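Local structure of radical SAM domain protein (Methanothrix thermoacetophila, 6Y1X) at residues 164-169 / 174-179. The protein is a radical SAM enzyme of the NifB family that binds [4Fe-4S] clusters and probably inserts the carbide during maturation of the nitrogenase iron-molybdenum cofactor. Numbering follows the deposited sequence.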
ATOM      1  N   THR A 164      -1.943  -0.563   3.517  1.00 20.04           N
ATOM      2  CA  THR A 164      -1.105  -0.374   4.694  1.00 21.31           C
ATOM      3  C   THR A 164      -2.005  -0.357   5.923  1.00 17.13           C
ATOM      4  O   THR A 164      -2.817   0.557   6.100  1.00 19.94           O
ATOM      5  CB  THR A 164      -0.265   0.894   4.586  1.00 22.90           C
ATOM      6  OG1 THR A 164       0.681   0.732   3.522  1.00 22.73           O
ATOM      7  CG2 THR A 164       0.515   1.126   5.887  1.00 22.15           C
ATOM      8  N   LEU A 165      -1.857  -1.372   6.766  1.00 15.75           N
ATOM      9  CA  LEU A 165      -2.703  -1.575   7.935  1.00 15.79           C
ATOM     10  C   LEU A 165      -1.785  -1.633   9.145  1.00 18.41           C
ATOM     11  O   LEU A 165      -1.057  -2.614   9.333  1.00 13.65           O
ATOM     12  CB  LEU A 165      -3.535  -2.849   7.804  1.00 14.07           C
ATOM     13  CG  LEU A 165      -4.517  -3.174   8.927  1.00 22.92           C
ATOM     14  CD1 LEU A 165      -5.554  -2.077   9.061  1.00 19.55           C
ATOM     15  CD2 LEU A 165      -5.188  -4.500   8.650  1.00 23.09           C
ATOM     16  N   ASN A 166      -1.793  -0.567   9.943  1.00 17.44           N
ATOM     17  CA  ASN A 166      -0.855  -0.436  11.046  1.00 14.91           C
ATOM     18  C   ASN A 166      -1.484  -0.768  12.387  1.00 18.60           C
ATOM     19  O   ASN A 166      -0.773  -0.798  13.396  1.00 20.35           O
ATOM     20  CB  ASN A 166      -0.289   0.986  11.085  1.00 15.49           C
ATOM     21  CG  ASN A 166       0.638   1.268   9.927  1.00 18.42           C
ATOM     22  OD1 ASN A 166       1.339   0.374   9.451  1.00 17.74           O
ATOM     23  ND2 ASN A 166       0.634   2.507   9.451  1.00 18.70           N
ATOM     24  N   ALA A 167      -2.797  -0.989  12.420  1.00 17.42           N
ATOM     25  CA  ALA A 167      -3.509  -1.308  13.646  1.00 19.80           C
ATOM     26  C   ALA A 167      -4.859  -1.915  13.290  1.00 14.89           C
ATOM     27  O   ALA A 167      -5.488  -1.505  12.315  1.00 19.20           O
ATOM     28  CB  ALA A 167      -3.700  -0.064  14.522  1.00 12.76           C
ATOM     29  N   VAL A 168      -5.292  -2.892  14.083  1.00 16.78           N
ATOM     30  CA  VAL A 168      -6.665  -3.382  14.061  1.00 16.46           C
ATOM     31  C   VAL A 168      -7.378  -3.047  15.362  1.00 23.14           C
ATOM     32  O   VAL A 168      -8.503  -3.504  15.594  1.00 21.46           O
ATOM     33  CB  VAL A 168      -6.744  -4.887  13.756  1.00 21.47           C
ATOM     34  CG1 VAL A 168      -6.249  -5.170  12.339  1.00 14.62           C
ATOM     35  CG2 VAL A 168      -5.960  -5.695  14.784  1.00 22.98           C
ATOM     36  N   ASP A 169      -6.733  -2.269  16.224  1.00 25.25           N
ATOM     37  CA  ASP A 169      -7.333  -1.696  17.418  1.00 26.06           C
ATOM     38  C   ASP A 169      -7.283  -0.184  17.253  1.00 21.42           C
ATOM     39  O   ASP A 169      -6.182   0.381  17.141  1.00 17.19           O
ATOM     40  CB  ASP A 169      -6.558  -2.138  18.663  1.00 24.19           C
ATOM     41  CG  ASP A 169      -7.131  -1.584  19.960  1.00 33.82           C
ATOM     42  OD1 ASP A 169      -7.597  -0.424  19.995  1.00 31.51           O
ATOM     43  OD2 ASP A 169      -7.095  -2.323  20.966  1.00 40.15           O
ATOM     44  N   GLU A 174      -5.107   5.445  16.853  1.00 19.46           N
ATOM     45  CA  GLU A 174      -5.119   6.862  17.200  1.00 22.05           C
ATOM     46  C   GLU A 174      -3.711   7.379  17.465  1.00 22.68           C
ATOM     47  O   GLU A 174      -3.437   8.572  17.280  1.00 22.03           O
ATOM     48  CB  GLU A 174      -5.993   7.100  18.430  1.00 23.08           C
ATOM     49  CG  GLU A 174      -6.079   8.571  18.827  1.00 38.42           C
ATOM     50  CD  GLU A 174      -6.820   8.800  20.128  1.00 50.63           C
ATOM     51  OE1 GLU A 174      -7.242   7.808  20.762  1.00 54.36           O
ATOM     52  OE2 GLU A 174      -6.977   9.978  20.519  1.00 54.70           O
ATOM     53  N   GLN A 175      -2.809   6.501  17.893  1.00 23.02           N
ATOM     54  CA  GLN A 175      -1.424   6.873  18.151  1.00 20.69           C
ATOM     55  C   GLN A 175      -0.602   7.007  16.879  1.00 17.45           C
ATOM     56  O   GLN A 175       0.568   7.395  16.951  1.00 19.41           O
ATOM     57  CB  GLN A 175      -0.778   5.845  19.080  1.00 15.44           C
ATOM     58  CG  GLN A 175      -1.471   5.727  20.434  1.00 24.10           C
ATOM     59  CD  GLN A 175      -0.841   4.672  21.320  1.00 30.35           C
ATOM     60  OE1 GLN A 175       0.327   4.772  21.685  1.00 38.85           O
ATOM     61  NE2 GLN A 175      -1.613   3.649  21.665  1.00 28.56           N
ATOM     62  N   ILE A 176      -1.174   6.696  15.719  1.00 14.42           N
ATOM     63  CA  ILE A 176      -0.408   6.632  14.484  1.00 12.26           C
ATOM     64  C   ILE A 176      -0.831   7.683  13.462  1.00 12.14           C
ATOM     65  O   ILE A 176      -0.027   8.029  12.579  1.00 16.71           O
ATOM     66  CB  ILE A 176      -0.508   5.210  13.875  1.00 18.73           C
ATOM     67  CG1 ILE A 176       0.025   4.177  14.872  1.00 19.93           C
ATOM     68  CG2 ILE A 176       0.269   5.067  12.571  1.00 12.90           C
ATOM     69  CD1 ILE A 176      -0.233   2.739  14.458  1.00 19.60           C
ATOM     70  N   TYR A 177      -2.027   8.256  13.571  1.00 18.64           N
ATOM     71  CA  TYR A 177      -2.559   9.184  12.583  1.00 16.24           C
ATOM     72  C   TYR A 177      -2.936  10.513  13.223  1.00 12.76           C
ATOM     73  O   TYR A 177      -3.595  10.540  14.269  1.00 17.27           O
ATOM     74  CB  TYR A 177      -3.766   8.556  11.895  1.00 15.84           C
ATOM     75  CG  TYR A 177      -3.403   7.243  11.262  1.00 17.85           C
ATOM     76  CD1 TYR A 177      -2.730   7.189  10.050  1.00 14.09           C
ATOM     77  CD2 TYR A 177      -3.673   6.051  11.918  1.00 15.67           C
ATOM     78  CE1 TYR A 177      -2.382   5.973   9.486  1.00 14.31           C
ATOM     79  CE2 TYR A 177      -3.322   4.837  11.370  1.00 15.59           C
ATOM     80  CZ  TYR A 177      -2.678   4.803  10.153  1.00 15.25           C
ATOM     81  OH  TYR A 177      -2.327   3.586   9.615  1.00 19.24           O
ATOM     82  N   ASP A 178      -2.537  11.612  12.579  1.00 15.89           N
ATOM     83  CA  ASP A 178      -2.981  12.934  13.013  1.00 19.12           C
ATOM     84  C   ASP A 178      -4.447  13.155  12.673  1.00 18.89           C
ATOM     85  O   ASP A 178      -5.211  13.671  13.495  1.00 16.62           O
ATOM     86  CB  ASP A 178      -2.147  14.028  12.340  1.00 18.92           C
ATOM     87  CG  ASP A 178      -0.844  14.303  13.044  1.00 21.83           C
ATOM     88  OD1 ASP A 178      -0.584  13.712  14.110  1.00 26.54           O
ATOM     89  OD2 ASP A 178      -0.076  15.132  12.518  1.00 27.39           O
ATOM     90  N   TYR A 179      -4.856  12.776  11.466  1.00 17.76           N
ATOM     91  CA  TYR A 179      -6.214  13.029  11.013  1.00 12.77           C
ATOM     92  C   TYR A 179      -6.493  12.157   9.802  1.00 19.25           C
ATOM     93  O   TYR A 179      -5.580  11.616   9.177  1.00 17.28           O
ATOM     94  CB  TYR A 179      -6.433  14.515  10.678  1.00 14.69           C
ATOM     95  CG  TYR A 179      -5.599  15.056   9.535  1.00 18.13           C
ATOM     96  CD1 TYR A 179      -5.923  14.779   8.210  1.00 20.75           C
ATOM     97  CD2 TYR A 179      -4.487  15.849   9.780  1.00 15.24           C
ATOM     98  CE1 TYR A 179      -5.162  15.273   7.170  1.00 18.87           C
ATOM     99  CE2 TYR A 179      -3.725  16.351   8.744  1.00 21.06           C
ATOM    100  CZ  TYR A 179      -4.066  16.058   7.441  1.00 28.06           C
ATOM    101  OH  TYR A 179      -3.303  16.551   6.402  1.00 33.97           O
TER
HETATM  102  O   HOH W   1      -2.651   3.427   6.602  1.00 26.08           O
HETATM  103  O   HOH W   2      -3.815   1.620   9.826  1.00 19.87           O
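The amide of N166 and the phenol of Y177 meet where the loop following strand 160-164 passes the start of strand 177-182. N166 ND2 lies 3.2 Å from Y177 OH, but the N-H...O angle of 130° makes this hydrogen bond weak, and the amide approaches the ring obliquely although their planes differ by only 17°. The strongest polar partner of N166 is V219 on strand 213-220, whose N donates to OD1; ND2 is also hydrogen-bonded to Y65 OH, and together these bonds fix the rotation of the amide.

Two ordered waters lie at the phenol. One donates to T164 O at 2.9 Å and also binds Y177 OH; the other accepts from N166 N at 3.0 Å but lies 2.5 Å from Y177 OH, too short for an ordinary hydrogen bond, which leaves that link doubtful. The bridge to T164 O is therefore the sound route from phenol to loop backbone.

I176 supplies the apolar half. With CG1 anti to its carbonyl carbon (chi1 -59°) and CD1 extended beyond it, I176 CD1 arrives 3.8 Å from N166 CB. More loosely, I176 CD1 lies 4.5 Å from A167 CB. Its other branch, CG2, lies 3.7 Å above one face of the Y177 ring, offset toward the rim.

All four touching residues are buried, and the Y177 side chain packs against C63, a ligand of a [4Fe-4S] cluster. The chemistry implies a join between the parallel sheet of the radical SAM domain and the small antiparallel sheet near that cluster, in which the direct amide-phenol bond is weak and the water bridge to T164 O carries the better-defined link.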